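Local coordinates for protein beta-lactamase OXA-2 (Salmonella typhimurium, PDB 1K38) that hydrolyses the ring of oxacillin and other beta-lactam antibiotics, as a class D serine beta-lactamase that confers resistance, at residues R11-F14 with S15-Q18; N220-D223 with D224-K227. One frame throughout, in Å; residues are numbered along the deposited sequence.

Contact 1: R11-F14 with S15-Q18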
loop_
_atom_site.group_PDB
_atom_site.type_symbol
_atom_site.label_atom_id
_atom_site.label_comp_id
_atom_site.label_asym_id
_atom_site.label_seq_id
_atom_site.Cartn_x
_atom_site.Cartn_y
_atom_site.Cartn_z
ATOM N N ARG A 11 22.931 -15.986 -14.740
ATOM C CA ARG A 11 22.575 -16.388 -16.091
ATOM C C ARG A 11 21.688 -17.627 -16.039
ATOM O O ARG A 11 20.860 -17.842 -16.921
ATOM C CB ARG A 11 23.831 -16.682 -16.918
ATOM C CG ARG A 11 23.530 -17.125 -18.342
ATOM C CD ARG A 11 24.758 -17.022 -19.233
ATOM N NE ARG A 11 25.262 -15.653 -19.285
ATOM C CZ ARG A 11 26.217 -15.233 -20.108
ATOM N NH1 ARG A 11 26.781 -16.078 -20.962
ATOM N NH2 ARG A 11 26.609 -13.966 -20.078
ATOM N N LYS A 12 21.849 -18.433 -14.993
ATOM C CA LYS A 12 21.052 -19.647 -14.856
ATOM C C LYS A 12 19.564 -19.345 -14.760
ATOM O O LYS A 12 18.735 -20.140 -15.201
ATOM C CB LYS A 12 21.490 -20.452 -13.628
ATOM C CG LYS A 12 21.209 -19.782 -12.296
ATOM C CD LYS A 12 21.587 -20.706 -11.153
ATOM C CE LYS A 12 21.386 -20.038 -9.807
ATOM N NZ LYS A 12 21.733 -20.959 -8.687
ATOM N N PHE A 13 19.223 -18.199 -14.182
ATOM C CA PHE A 13 17.823 -17.820 -14.051
ATOM C C PHE A 13 17.249 -17.410 -15.401
ATOM O O PHE A 13 16.094 -17.706 -15.707
ATOM C CB PHE A 13 17.673 -16.685 -13.037
ATOM C CG PHE A 13 17.989 -17.095 -11.624
ATOM C CD1 PHE A 13 17.209 -18.044 -10.970
ATOM C CD2 PHE A 13 19.080 -16.550 -10.956
ATOM C CE1 PHE A 13 17.512 -18.445 -9.672
ATOM C CE2 PHE A 13 19.392 -16.941 -9.660
ATOM C CZ PHE A 13 18.607 -17.891 -9.014
ATOM N N PHE A 14 18.051 -16.731 -16.214
ATOM C CA PHE A 14 17.590 -16.317 -17.532
ATOM C C PHE A 14 17.506 -17.522 -18.460
ATOM O O PHE A 14 16.560 -17.653 -19.230
ATOM C CB PHE A 14 18.522 -15.264 -18.137
ATOM C CG PHE A 14 18.367 -13.898 -17.527
ATOM C CD1 PHE A 14 18.973 -13.585 -16.318
ATOM C CD2 PHE A 14 17.589 -12.931 -18.155
ATOM C CE1 PHE A 14 18.806 -12.322 -15.738
ATOM C CE2 PHE A 14 17.416 -11.670 -17.586
ATOM C CZ PHE A 14 18.025 -11.364 -16.377
ATOM N N SER A 15 18.495 -18.406 -18.378
ATOM C CA SER A 15 18.503 -19.595 -19.220
ATOM C C SER A 15 17.362 -20.531 -18.826
ATOM O O SER A 15 16.782 -21.201 -19.678
ATOM C CB SER A 15 19.849 -20.319 -19.106
ATOM O OG SER A 15 20.125 -20.692 -17.769
ATOM N N GLU A 16 17.037 -20.566 -17.536
ATOM C CA GLU A 16 15.959 -21.415 -17.042
ATOM C C GLU A 16 14.674 -21.083 -17.785
ATOM O O GLU A 16 13.870 -21.961 -18.090
ATOM C CB GLU A 16 15.749 -21.196 -15.541
ATOM C CG GLU A 16 14.780 -22.185 -14.905
ATOM C CD GLU A 16 14.477 -21.865 -13.453
ATOM O OE1 GLU A 16 15.412 -21.483 -12.720
ATOM O OE2 GLU A 16 13.304 -22.005 -13.040
ATOM N N PHE A 17 14.491 -19.800 -18.077
ATOM C CA PHE A 17 13.306 -19.338 -18.782
ATOM C C PHE A 17 13.616 -18.951 -20.220
ATOM O O PHE A 17 12.864 -18.202 -20.845
ATOM C CB PHE A 17 12.692 -18.161 -18.021
ATOM C CG PHE A 17 12.163 -18.540 -16.672
ATOM C CD1 PHE A 17 10.974 -19.257 -16.556
ATOM C CD2 PHE A 17 12.876 -18.237 -15.518
ATOM C CE1 PHE A 17 10.509 -19.670 -15.313
ATOM C CE2 PHE A 17 12.418 -18.646 -14.268
ATOM C CZ PHE A 17 11.230 -19.365 -14.168
ATOM N N GLN A 18 14.724 -19.479 -20.737
ATOM C CA GLN A 18 15.153 -19.219 -22.105
ATOM C C GLN A 18 14.920 -17.762 -22.485
ATOM O O GLN A 18 14.243 -17.461 -23.468
ATOM C CB GLN A 18 14.399 -20.142 -23.065
ATOM C CG GLN A 18 14.635 -21.623 -22.788
ATOM C CD GLN A 18 13.743 -22.525 -23.615
ATOM O OE1 GLN A 18 12.520 -22.484 -23.496
ATOM N NE2 GLN A 18 14.354 -23.348 -24.459
#
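Arg11 O, in the first turn of helix 11-16, takes the amide hydrogen of Ser15 N at 2.8 Å, in a nearly straight bond (165° at the hydrogen). One residue on, Glu16 N reaches Lys12 O at 2.9 Å in a more bent bond. The helix then ends in a Schellman motif: Gln18, with positive phi, is the C-prime residue, its N bonded to Ser15 O at 2.9 Å, while Ala19 N turns back to Phe14 O. Phe17 N adds a weak bond to the same Phe14 oxygen. Ser15 folds its hydroxyl back over the preceding turn: with chi1 at 58°, OG sits between its own backbone N and carbonyl carbon, 3.0 Å from Lys12 O and 3.1 Å from Arg11 O, and its single proton can serve either. The Phe13 side chain touches Ala234 and Ile235 of helix 226-238, and that of Phe17 touches Ala230 and Ile231, whereas buried Phe14 stacks on Phe38 and packs against strand 208-217. Glu16 CG lies over the rim of one face of the Phe17 ring; at that ring's edge, near its plane, CD2 comes 3.3 Å from Phe13 O.

Contact 2: N220-D223 with D224-K227; sequences NRMD and DLFK
Asp223 O lies in the plane of the Phe226 ring, at its edge, 3.2 Å from CE1, while Lys227 CG covers the rim of one face. With chi1 at 78°, Phe226 CG sits between its backbone N and carbonyl carbon, which turns the ring edge back to the preceding turn. A second pair of flat groups, the Asn220 amide and the Asp224 carboxylate, stand 72° apart. Asn220 ND2 gives a straight bond of 2.9 Å to the syn lone pair of Asp224 OD1, which lies in the amide plane. Asn220 N reaches Asp224 OD2 at 2.8 Å from above the carboxylate plane. This is the turn leading from strand 208-217 into helix 226-238, the C-terminal helix of the transpeptidase-like fold, and the buried Asp224 carboxylate ties the turn to Lys227 in the helix. Lys227 NZ, in a salt bridge, comes in over the opposite face of the carboxylate, 3.0 Å from Asp224 OD1, and a water donates to that oxygen as well; this surplus of donors would be expected to stabilise the carboxylate's negative charge. Asp224 N closes the turn on Arg221 O at 3.0 Å, and Leu225 N does likewise on Met222 O. Another water bridges Met222 O to Phe226 N. Beside Trp192 of strand 184-192, the bent Met222 chain brings CE to 3.4 Å from Leu225 CD1, tighter than usual for two carbons.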
loop_
_atom_site.group_PDB
_atom_site.type_symbol
_atom_site.label_atom_id
_atom_site.label_comp_id
_atom_site.label_asym_id
_atom_site.label_seq_id
_atom_site.Cartn_x
_atom_site.Cartn_y
_atom_site.Cartn_z
ATOM N N ASN A 220 8.971 -14.150 -28.565
ATOM C CA ASN A 220 7.725 -14.903 -28.625
ATOM C C ASN A 220 6.541 -14.019 -28.246
ATOM O O ASN A 220 5.450 -14.507 -27.949
ATOM C CB ASN A 220 7.806 -16.124 -27.714
ATOM C CG ASN A 220 8.986 -17.010 -28.050
ATOM O OD1 ASN A 220 9.118 -17.489 -29.178
ATOM N ND2 ASN A 220 9.858 -17.229 -27.073
ATOM N N ARG A 221 6.781 -12.711 -28.258
ATOM C CA ARG A 221 5.761 -11.716 -27.957
ATOM C C ARG A 221 5.022 -11.982 -26.643
ATOM O O ARG A 221 5.649 -12.078 -25.589
ATOM C CB ARG A 221 4.776 -11.635 -29.127
ATOM C CG ARG A 221 5.452 -11.531 -30.505
ATOM C CD ARG A 221 6.353 -10.301 -30.633
ATOM N NE ARG A 221 6.964 -10.222 -31.960
ATOM C CZ ARG A 221 7.834 -9.289 -32.338
ATOM N NH1 ARG A 221 8.208 -8.337 -31.493
ATOM N NH2 ARG A 221 8.333 -9.308 -33.569
ATOM N N MET A 222 3.700 -12.102 -26.697
ATOM C CA MET A 222 2.917 -12.338 -25.484
ATOM C C MET A 222 3.341 -13.564 -24.679
ATOM O O MET A 222 3.277 -13.554 -23.449
ATOM C CB MET A 222 1.425 -12.452 -25.818
ATOM C CG MET A 222 0.793 -11.159 -26.306
ATOM S SD MET A 222 -0.696 -10.734 -25.373
ATOM C CE MET A 222 -0.002 -9.608 -24.171
ATOM N N ASP A 223 3.772 -14.616 -25.368
ATOM C CA ASP A 223 4.187 -15.843 -24.701
ATOM C C ASP A 223 5.421 -15.693 -23.811
ATOM O O ASP A 223 5.718 -16.580 -23.015
ATOM C CB ASP A 223 4.441 -16.953 -25.728
ATOM C CG ASP A 223 3.185 -17.345 -26.489
ATOM O OD1 ASP A 223 2.129 -17.526 -25.845
ATOM O OD2 ASP A 223 3.256 -17.483 -27.728
ATOM N N ASP A 224 6.141 -14.579 -23.944
ATOM C CA ASP A 224 7.336 -14.353 -23.126
ATOM C C ASP A 224 7.076 -13.471 -21.909
ATOM O O ASP A 224 7.917 -13.383 -21.020
ATOM C CB ASP A 224 8.453 -13.683 -23.936
ATOM C CG ASP A 224 9.121 -14.618 -24.914
ATOM O OD1 ASP A 224 9.051 -15.847 -24.711
ATOM O OD2 ASP A 224 9.739 -14.111 -25.879
ATOM N N LEU A 225 5.916 -12.827 -21.861
ATOM C CA LEU A 225 5.622 -11.914 -20.764
ATOM C C LEU A 225 5.693 -12.501 -19.358
ATOM O O LEU A 225 6.109 -11.812 -18.428
ATOM C CB LEU A 225 4.266 -11.241 -20.997
ATOM C CG LEU A 225 4.222 -10.442 -22.311
ATOM C CD1 LEU A 225 2.930 -9.662 -22.391
ATOM C CD2 LEU A 225 5.417 -9.493 -22.394
ATOM N N PHE A 226 5.316 -13.766 -19.189
ATOM C CA PHE A 226 5.366 -14.366 -17.859
ATOM C C PHE A 226 6.795 -14.432 -17.320
ATOM O O PHE A 226 7.009 -14.485 -16.110
ATOM C CB PHE A 226 4.772 -15.784 -17.869
ATOM C CG PHE A 226 5.701 -16.830 -18.426
ATOM C CD1 PHE A 226 5.869 -16.979 -19.802
ATOM C CD2 PHE A 226 6.430 -17.651 -17.567
ATOM C CE1 PHE A 226 6.751 -17.934 -20.313
ATOM C CE2 PHE A 226 7.314 -18.606 -18.071
ATOM C CZ PHE A 226 7.472 -18.744 -19.446
ATOM N N LYS A 227 7.768 -14.426 -18.225
ATOM C CA LYS A 227 9.173 -14.515 -17.848
ATOM C C LYS A 227 9.675 -13.319 -17.053
ATOM O O LYS A 227 10.644 -13.432 -16.304
ATOM C CB LYS A 227 10.038 -14.688 -19.099
ATOM C CG LYS A 227 9.668 -15.905 -19.927
ATOM C CD LYS A 227 10.517 -15.980 -21.175
ATOM C CE LYS A 227 10.151 -17.191 -22.016
ATOM N NZ LYS A 227 11.077 -17.342 -23.169
HETATM O O HOH W 1 3.280 -14.898 -20.961
HETATM O O HOH W 2 7.514 -18.339 -24.637
#

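Contact 1 precedes contact 2 along the chain, and their centres are 14 Å apart, on the same side of the molecule's centre. The first ends the N-terminal helix 11-16 just before strand 21-27; the second opens the C-terminal helix 226-238 just after strand 208-217. These two strands are neighbours in the antiparallel part of the central sheet, so the end of one helix meets the start of the other. Lys227 NZ joins them, with weak bonds to the Phe17 and Gln18 carbonyl oxygens, and Phe17 CD1 lies 4.0 Å from Phe226 CE2. Contact 1 is remote from catalysis, whereas the Leu225 side chain of 224-227 is about 10 Å from the side chain of Ser51, the predicted acylated serine.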